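Local coordinates for protein dihydropyrimidinase (PDB 3SFW) that probably catalyses the zinc-dependent hydrolytic ring opening of dihydropyrimidines, at residues 235-240 against 257-262; 248-253 against 306-311. All coordinates share one frame; numbering follows the deposited sequence.

Contact 1. Residues 235-240 against 257-262; sequences LYVVHV and WNVYGE. With ZN (zinc ion), chain D.
Glu-262 and Tyr-236 meet at the C-terminal ends of two neighbouring parallel strands. The Tyr-236 hydroxyl donates to the carboxylate, Tyr-236 OH to Glu-262 OE2 2.6 Å. It comes to OE2 on the anti side, 28° out of the carboxylate plane. OE2 lies at the edge of the phenol ring, near its plane, while the ring and carboxylate planes stand 79° apart. CG of Tyr-236 is anti to its backbone N, and the hydroxyl at the far end of the ring meets Glu-262. Glu-262 CG is also anti to its backbone N (chi1 177°), and the chain stays extended beyond it. CB and CG of Glu-262 pack against the hydroxyl end of the ring, with Glu-262 CB 3.6 Å from Tyr-236 CZ.

The other carboxylate oxygen turns to the backbone. His-239 N donates to Glu-262 OE1 at 3.0 Å, from above the carboxylate plane. OE1 is also hydrogen-bonded to His-58 ND1, so both oxygens of this buried group have partners. Val-240 N bonds to Glu-262 O at 2.7 Å, which fastens the turn after His-239 to the same residue.

Behind this end the strands pair regularly, with Leu-235, Tyr-236 and Val-237 opposite Val-259, Tyr-260 and Gly-261. Leu-235 CD2 touches Val-259 CG1 at 4.3 Å on one face. On the other, Tyr-236 CD2 lies 4.1 Å from Tyr-260 CB.

CB of His-239 points away from the neighbouring strand. Val-238 CG2 lies over the centre of one face of the His-239 ring. His-239 NE2 binds zinc at 2.2 Å. His-183 and carboxylated Lys-150 bind the same zinc. Strands that carry metal ligands at their C-terminal ends are characteristic of the amidohydrolase TIM barrel and its binuclear zinc site.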
ATOM      1  N   LEU A 235       9.472  12.812  14.167  1.00  8.38           N
ATOM      2  CA  LEU A 235      10.456  12.915  13.094  1.00  8.53           C
ATOM      3  C   LEU A 235       9.999  13.986  12.138  1.00  8.74           C
ATOM      4  O   LEU A 235       8.804  14.086  11.842  1.00  9.36           O
ATOM      5  CB  LEU A 235      10.528  11.577  12.306  1.00 10.02           C
ATOM      6  CG  LEU A 235      11.531  11.580  11.119  1.00  9.51           C
ATOM      7  CD1 LEU A 235      12.996  11.510  11.709  1.00  9.86           C
ATOM      8  CD2 LEU A 235      11.290  10.325  10.273  1.00 10.45           C
ATOM      9  N   TYR A 236      10.948  14.778  11.648  1.00  9.02           N
ATOM     10  CA  TYR A 236      10.674  15.772  10.615  1.00 10.19           C
ATOM     11  C   TYR A 236      11.650  15.547   9.461  1.00 10.16           C
ATOM     12  O   TYR A 236      12.830  15.638   9.622  1.00 10.56           O
ATOM     13  CB  TYR A 236      10.829  17.165  11.221  1.00  9.29           C
ATOM     14  CG  TYR A 236      10.608  18.328  10.274  1.00  8.16           C
ATOM     15  CD1 TYR A 236      11.625  18.745   9.399  1.00  9.37           C
ATOM     16  CD2 TYR A 236       9.464  19.138  10.404  1.00  7.41           C
ATOM     17  CE1 TYR A 236      11.480  19.919   8.619  1.00  9.82           C
ATOM     18  CE2 TYR A 236       9.279  20.276   9.617  1.00  9.67           C
ATOM     19  CZ  TYR A 236      10.276  20.655   8.724  1.00  8.96           C
ATOM     20  OH  TYR A 236      10.176  21.870   8.073  1.00 10.27           O
ATOM     21  N   VAL A 237      11.127  15.132   8.324  1.00  7.13           N
ATOM     22  CA  VAL A 237      11.959  14.826   7.177  1.00  9.10           C
ATOM     23  C   VAL A 237      12.153  16.107   6.373  1.00  9.99           C
ATOM     24  O   VAL A 237      11.185  16.642   5.803  1.00  9.81           O
ATOM     25  CB  VAL A 237      11.305  13.749   6.264  1.00 10.05           C
ATOM     26  CG1 VAL A 237      12.317  13.349   5.123  1.00  8.97           C
ATOM     27  CG2 VAL A 237      10.875  12.502   7.098  1.00 10.56           C
ATOM     28  N   VAL A 238      13.397  16.601   6.268  1.00  8.71           N
ATOM     29  CA  VAL A 238      13.604  17.892   5.578  1.00 10.55           C
ATOM     30  C   VAL A 238      13.678  17.603   4.062  1.00  8.82           C
ATOM     31  O   VAL A 238      13.872  16.457   3.656  1.00 10.83           O
ATOM     32  CB  VAL A 238      14.925  18.629   5.997  1.00  9.10           C
ATOM     33  CG1 VAL A 238      14.980  18.833   7.536  1.00  9.23           C
ATOM     34  CG2 VAL A 238      16.170  17.827   5.551  1.00  9.06           C
ATOM     35  N   HIS A 239      13.439  18.645   3.270  1.00  9.04           N
ATOM     36  CA  HIS A 239      13.494  18.565   1.799  1.00 10.53           C
ATOM     37  C   HIS A 239      13.074  17.204   1.237  1.00 12.49           C
ATOM     38  O   HIS A 239      13.861  16.556   0.557  1.00 10.13           O
ATOM     39  CB  HIS A 239      14.877  19.029   1.207  1.00  9.99           C
ATOM     40  CG  HIS A 239      16.105  18.400   1.837  1.00  9.29           C
ATOM     41  ND1 HIS A 239      16.250  17.034   2.019  1.00 10.37           N
ATOM     42  CD2 HIS A 239      17.296  18.959   2.191  1.00  9.68           C
ATOM     43  CE1 HIS A 239      17.460  16.789   2.524  1.00 10.06           C
ATOM     44  NE2 HIS A 239      18.111  17.942   2.616  1.00  9.98           N
ATOM     45  N   VAL A 240      11.790  16.867   1.385  1.00  7.75           N
ATOM     46  CA  VAL A 240      11.221  15.701   0.669  1.00 11.66           C
ATOM     47  C   VAL A 240      11.111  16.074  -0.838  1.00 10.83           C
ATOM     48  O   VAL A 240      10.543  17.126  -1.175  1.00  9.87           O
ATOM     49  CB  VAL A 240       9.815  15.341   1.257  1.00 10.08           C
ATOM     50  CG1 VAL A 240       9.142  14.200   0.441  1.00 11.09           C
ATOM     51  CG2 VAL A 240       9.961  14.919   2.711  1.00  9.50           C
ATOM     52  N   TRP A 257       1.797   7.456  13.306  1.00 11.46           N
ATOM     53  CA  TRP A 257       3.103   7.857  13.793  1.00 13.48           C
ATOM     54  C   TRP A 257       3.320   9.353  13.643  1.00 14.13           C
ATOM     55  O   TRP A 257       2.688  10.019  12.802  1.00 14.03           O
ATOM     56  CB  TRP A 257       4.216   7.075  13.134  1.00 14.20           C
ATOM     57  CG  TRP A 257       4.037   5.580  13.344  1.00 15.47           C
ATOM     58  CD1 TRP A 257       3.291   4.973  14.320  1.00 19.68           C
ATOM     59  CD2 TRP A 257       4.606   4.541  12.572  1.00 16.67           C
ATOM     60  NE1 TRP A 257       3.398   3.604  14.223  1.00 18.81           N
ATOM     61  CE2 TRP A 257       4.228   3.312  13.175  1.00 16.23           C
ATOM     62  CE3 TRP A 257       5.534   4.516  11.524  1.00 19.00           C
ATOM     63  CZ2 TRP A 257       4.668   2.081  12.702  1.00 21.53           C
ATOM     64  CZ3 TRP A 257       5.990   3.293  11.073  1.00 22.78           C
ATOM     65  CH2 TRP A 257       5.553   2.086  11.653  1.00 22.13           C
ATOM     66  N   ASN A 258       4.181   9.897  14.506  1.00 10.40           N
ATOM     67  CA  ASN A 258       4.399  11.355  14.537  1.00 12.34           C
ATOM     68  C   ASN A 258       5.545  11.742  13.598  1.00 12.97           C
ATOM     69  O   ASN A 258       6.691  11.950  14.011  1.00 11.15           O
ATOM     70  CB  ASN A 258       4.608  11.796  15.992  1.00 13.43           C
ATOM     71  CG  ASN A 258       3.356  11.494  16.836  1.00 18.03           C
ATOM     72  OD1 ASN A 258       2.237  11.728  16.361  1.00 17.34           O
ATOM     73  ND2 ASN A 258       3.526  10.742  17.905  1.00 19.52           N
ATOM     74  N   VAL A 259       5.222  11.649  12.305  1.00  9.66           N
ATOM     75  CA  VAL A 259       6.172  11.870  11.232  1.00  8.73           C
ATOM     76  C   VAL A 259       5.644  13.045  10.418  1.00  9.42           C
ATOM     77  O   VAL A 259       4.486  13.028   9.948  1.00 11.39           O
ATOM     78  CB  VAL A 259       6.285  10.621  10.326  1.00 12.07           C
ATOM     79  CG1 VAL A 259       7.162  10.937   9.050  1.00 11.16           C
ATOM     80  CG2 VAL A 259       6.870   9.431  11.158  1.00 13.41           C
ATOM     81  N   TYR A 260       6.509  14.054  10.246  1.00  7.68           N
ATOM     82  CA  TYR A 260       6.172  15.283   9.505  1.00  8.77           C
ATOM     83  C   TYR A 260       7.142  15.441   8.368  1.00  9.26           C
ATOM     84  O   TYR A 260       8.231  14.892   8.413  1.00 10.76           O
ATOM     85  CB  TYR A 260       6.342  16.523  10.434  1.00  7.81           C
ATOM     86  CG  TYR A 260       5.537  16.332  11.696  1.00  8.99           C
ATOM     87  CD1 TYR A 260       6.145  15.852  12.856  1.00 12.39           C
ATOM     88  CD2 TYR A 260       4.153  16.450  11.683  1.00 12.03           C
ATOM     89  CE1 TYR A 260       5.410  15.555  13.997  1.00 12.51           C
ATOM     90  CE2 TYR A 260       3.415  16.206  12.846  1.00 13.98           C
ATOM     91  CZ  TYR A 260       4.072  15.763  14.001  1.00 16.94           C
ATOM     92  OH  TYR A 260       3.369  15.512  15.161  1.00 20.76           O
ATOM     93  N   GLY A 261       6.722  16.174   7.323  1.00  9.62           N
ATOM     94  CA  GLY A 261       7.590  16.396   6.152  1.00  9.21           C
ATOM     95  C   GLY A 261       7.572  17.825   5.642  1.00  8.26           C
ATOM     96  O   GLY A 261       6.543  18.521   5.681  1.00 10.20           O
ATOM     97  N   GLU A 262       8.731  18.229   5.116  1.00  8.98           N
ATOM     98  CA  GLU A 262       8.953  19.543   4.551  1.00  8.09           C
ATOM     99  C   GLU A 262       9.243  19.352   3.061  1.00  7.02           C
ATOM    100  O   GLU A 262       9.908  18.383   2.683  1.00 10.88           O
ATOM    101  CB  GLU A 262      10.241  20.070   5.183  1.00 10.43           C
ATOM    102  CG  GLU A 262      10.725  21.434   4.697  1.00  7.85           C
ATOM    103  CD  GLU A 262      12.123  21.691   5.291  1.00 12.28           C
ATOM    104  OE1 GLU A 262      13.133  21.274   4.649  1.00 10.74           O
ATOM    105  OE2 GLU A 262      12.184  22.218   6.427  1.00 10.86           O
TER
HETATM  106 ZN    ZN D 501      20.049  18.509   3.460  1.00 15.91          ZN
HETATM  107  O   HOH W   1      22.023  19.148   3.806  1.00 15.51           O
HETATM  108  O   HOH W   2      20.984  19.001   1.487  1.00 18.53           O

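Contact 2. Residues 248-253 against 306-311; sequences RIAEAR and NGILQT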
ATOM      1  N   ARG A 248       6.074   6.937   1.600  1.00 10.05           N
ATOM      2  CA  ARG A 248       6.505   6.383   2.884  1.00 12.21           C
ATOM      3  C   ARG A 248       6.014   7.243   4.058  1.00 11.69           C
ATOM      4  O   ARG A 248       5.559   6.719   5.098  1.00 10.81           O
ATOM      5  CB  ARG A 248       8.013   6.248   2.932  1.00 14.30           C
ATOM      6  CG  ARG A 248       8.543   5.057   2.080  1.00 15.03           C
ATOM      7  CD  ARG A 248       9.966   5.251   1.827  1.00 18.45           C
ATOM      8  NE  ARG A 248      10.547   4.253   0.894  1.00 19.67           N
ATOM      9  CZ  ARG A 248      11.087   3.080   1.255  1.00 20.96           C
ATOM     10  NH1 ARG A 248      10.973   2.612   2.501  1.00 18.88           N
ATOM     11  NH2 ARG A 248      11.833   2.422   0.376  1.00 18.16           N
ATOM     12  N   ILE A 249       6.056   8.549   3.872  1.00 11.73           N
ATOM     13  CA  ILE A 249       5.588   9.489   4.914  1.00 10.31           C
ATOM     14  C   ILE A 249       4.080   9.335   5.051  1.00  9.77           C
ATOM     15  O   ILE A 249       3.545   9.246   6.169  1.00 10.00           O
ATOM     16  CB  ILE A 249       5.981  10.945   4.592  1.00  8.91           C
ATOM     17  CG1 ILE A 249       7.489  11.107   4.814  1.00 11.04           C
ATOM     18  CG2 ILE A 249       5.258  11.963   5.542  1.00  8.05           C
ATOM     19  CD1 ILE A 249       8.085  12.389   4.147  1.00 10.56           C
ATOM     20  N   ALA A 250       3.386   9.240   3.906  1.00 11.11           N
ATOM     21  CA  ALA A 250       1.911   9.032   3.982  1.00 11.59           C
ATOM     22  C   ALA A 250       1.524   7.734   4.676  1.00  9.60           C
ATOM     23  O   ALA A 250       0.578   7.732   5.502  1.00  9.93           O
ATOM     24  CB  ALA A 250       1.262   9.118   2.584  1.00 11.20           C
ATOM     25  N   GLU A 251       2.233   6.645   4.379  1.00 11.78           N
ATOM     26  CA  GLU A 251       1.966   5.358   5.082  1.00 10.50           C
ATOM     27  C   GLU A 251       2.227   5.468   6.575  1.00 11.71           C
ATOM     28  O   GLU A 251       1.429   4.956   7.384  1.00 11.21           O
ATOM     29  CB  GLU A 251       2.896   4.228   4.612  1.00 18.17           C
ATOM     30  CG  GLU A 251       2.976   3.926   3.188  1.00 32.47           C
ATOM     31  CD  GLU A 251       4.202   3.025   2.906  1.00 35.70           C
ATOM     32  OE1 GLU A 251       4.618   2.256   3.857  1.00 32.13           O
ATOM     33  OE2 GLU A 251       4.737   3.121   1.757  1.00 38.05           O
ATOM     34  N   ALA A 252       3.351   6.111   6.957  1.00  9.81           N
ATOM     35  CA  ALA A 252       3.675   6.292   8.382  1.00 11.27           C
ATOM     36  C   ALA A 252       2.570   7.103   9.088  1.00 12.67           C
ATOM     37  O   ALA A 252       2.118   6.736  10.178  1.00 11.32           O
ATOM     38  CB  ALA A 252       5.022   7.021   8.545  1.00 11.32           C
ATOM     39  N   ARG A 253       2.065   8.147   8.434  1.00  9.41           N
ATOM     40  CA  ARG A 253       1.083   8.994   9.107  1.00  8.75           C
ATOM     41  C   ARG A 253      -0.271   8.246   9.238  1.00  9.82           C
ATOM     42  O   ARG A 253      -0.986   8.444  10.212  1.00 10.24           O
ATOM     43  CB  ARG A 253       0.932  10.317   8.348  1.00  9.74           C
ATOM     44  CG  ARG A 253       2.205  11.206   8.527  1.00  6.49           C
ATOM     45  CD  ARG A 253       2.119  12.514   7.728  1.00  9.23           C
ATOM     46  NE  ARG A 253       0.949  13.312   8.121  1.00  9.56           N
ATOM     47  CZ  ARG A 253       0.913  14.235   9.092  1.00  9.96           C
ATOM     48  NH1 ARG A 253       1.961  14.453   9.896  1.00  9.21           N
ATOM     49  NH2 ARG A 253      -0.205  14.917   9.291  1.00 10.00           N
ATOM     50  N   ASN A 306      -3.076  17.905   0.584  1.00 11.61           N
ATOM     51  CA  ASN A 306      -3.766  16.943   1.433  1.00  9.51           C
ATOM     52  C   ASN A 306      -3.093  16.630   2.762  1.00 12.78           C
ATOM     53  O   ASN A 306      -3.481  15.691   3.440  1.00 12.88           O
ATOM     54  CB  ASN A 306      -4.119  15.650   0.666  1.00 11.71           C
ATOM     55  CG  ASN A 306      -5.312  15.825  -0.264  1.00 12.07           C
ATOM     56  OD1 ASN A 306      -6.064  16.799  -0.126  1.00 12.61           O
ATOM     57  ND2 ASN A 306      -5.377  15.002  -1.317  1.00 12.04           N
ATOM     58  N   GLY A 307      -2.160  17.491   3.172  1.00 10.91           N
ATOM     59  CA  GLY A 307      -1.652  17.510   4.580  1.00 13.88           C
ATOM     60  C   GLY A 307      -0.638  16.417   4.913  1.00 14.11           C
ATOM     61  O   GLY A 307      -0.393  16.131   6.085  1.00 13.45           O
ATOM     62  N   ILE A 308      -0.144  15.724   3.892  1.00  9.88           N
ATOM     63  CA  ILE A 308       0.895  14.681   4.068  1.00  9.57           C
ATOM     64  C   ILE A 308       2.307  15.314   4.278  1.00 10.53           C
ATOM     65  O   ILE A 308       3.090  14.790   5.063  1.00 11.77           O
ATOM     66  CB  ILE A 308       0.943  13.762   2.802  1.00 10.29           C
ATOM     67  CG1 ILE A 308      -0.372  12.969   2.722  1.00 10.92           C
ATOM     68  CG2 ILE A 308       2.152  12.777   2.862  1.00 13.09           C
ATOM     69  CD1 ILE A 308      -0.726  12.379   1.327  1.00 12.04           C
ATOM     70  N   LEU A 309       2.565  16.435   3.618  1.00 10.08           N
ATOM     71  CA  LEU A 309       3.697  17.348   3.946  1.00 10.02           C
ATOM     72  C   LEU A 309       3.128  18.593   4.579  1.00 11.34           C
ATOM     73  O   LEU A 309       1.998  19.020   4.197  1.00 12.43           O
ATOM     74  CB  LEU A 309       4.424  17.781   2.658  1.00  9.13           C
ATOM     75  CG  LEU A 309       5.062  16.559   1.940  1.00 10.62           C
ATOM     76  CD1 LEU A 309       5.698  17.102   0.654  1.00 11.24           C
ATOM     77  CD2 LEU A 309       6.159  15.851   2.826  1.00 12.71           C
ATOM     78  N   GLN A 310       3.809  19.111   5.607  1.00  9.02           N
ATOM     79  CA  GLN A 310       3.208  20.208   6.436  1.00 10.73           C
ATOM     80  C   GLN A 310       3.871  21.585   6.264  1.00 11.27           C
ATOM     81  O   GLN A 310       3.285  22.605   6.644  1.00 10.79           O
ATOM     82  CB  GLN A 310       3.193  19.835   7.923  1.00 12.51           C
ATOM     83  CG  GLN A 310       2.298  18.623   8.266  1.00 14.03           C
ATOM     84  CD  GLN A 310       2.925  17.297   7.793  1.00 14.07           C
ATOM     85  OE1 GLN A 310       2.245  16.430   7.208  1.00 18.07           O
ATOM     86  NE2 GLN A 310       4.210  17.166   7.985  1.00  8.58           N
ATOM     87  N   THR A 311       5.086  21.625   5.719  1.00  9.60           N
ATOM     88  CA  THR A 311       5.870  22.888   5.708  1.00  9.35           C
ATOM     89  C   THR A 311       6.664  23.042   4.407  1.00  6.75           C
ATOM     90  O   THR A 311       6.953  22.064   3.689  1.00  8.65           O
ATOM     91  CB  THR A 311       6.917  22.952   6.853  1.00  9.46           C
ATOM     92  OG1 THR A 311       7.851  21.855   6.672  1.00 11.19           O
ATOM     93  CG2 THR A 311       6.224  22.844   8.228  1.00 11.10           C
TER
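Ala-250 offers its small CB as a low bump to the side chain of Ile-308. CG2 of Ile-308 comes to 3.8 Å from Ala-250 CB, and CD1 of the same isoleucine lies at 4.0 Å. Ile-249, one residue earlier, reaches between Ile-308 and Leu-309. Ile-249 CG2 is anti to its backbone N and meets Ile-308 O at 3.6 Å. Ile-249 CD1 touches Leu-309 CD2 at 4.2 Å, the two side chains crossing at about a right angle. In the TIM barrel, helix 243-254 packs outside the strands, and residues 306-311 lead from helix 295-305 into strand 311-312. Leu-309 also packs on helix 295-305 and on Val-240. Arg-253 CD lies 3.6 Å from Ile-308 O. The chain bends beyond it at chi3 (59°), which turns NE. The Arg-253 guanidinium and the Gln-310 side chain meet tip to tip, their planes 23° apart. NH1 of Arg-253 is hydrogen-bonded to Val-259 O. An alanine in place of Arg-253 would probably leave a gap beside Ile-308 O and Gln-310, and cost Val-259 O this partner. Glu-254 of the second subunit packs on both Ala-250 and Ile-308.

How the contacts relate
The centres of contacts 1 and 2 lie about 8 Å apart, on the same side of the chain's centre. Their segments alternate along the chain: 235-240, 248-253, 257-262, then 306-311. The first three belong to one beta-alpha-beta unit, strand 234-237, helix 243-254 and strand 258-263. The fourth leads into strand 311-312, which lies next to strand 258-263 in the parallel sheet. The contacts touch through Tyr-236 OH to Thr-311 OG1 at 2.7 Å and Gln-310 N to Gly-261 O at 2.8 Å. Contact 1 reaches the zinc site, whereas contact 2 lies toward the barrel's outer layer. Both touch the second subunit. Strand 258-263, paired on both sides, thus runs from the subunit contact toward the zinc site.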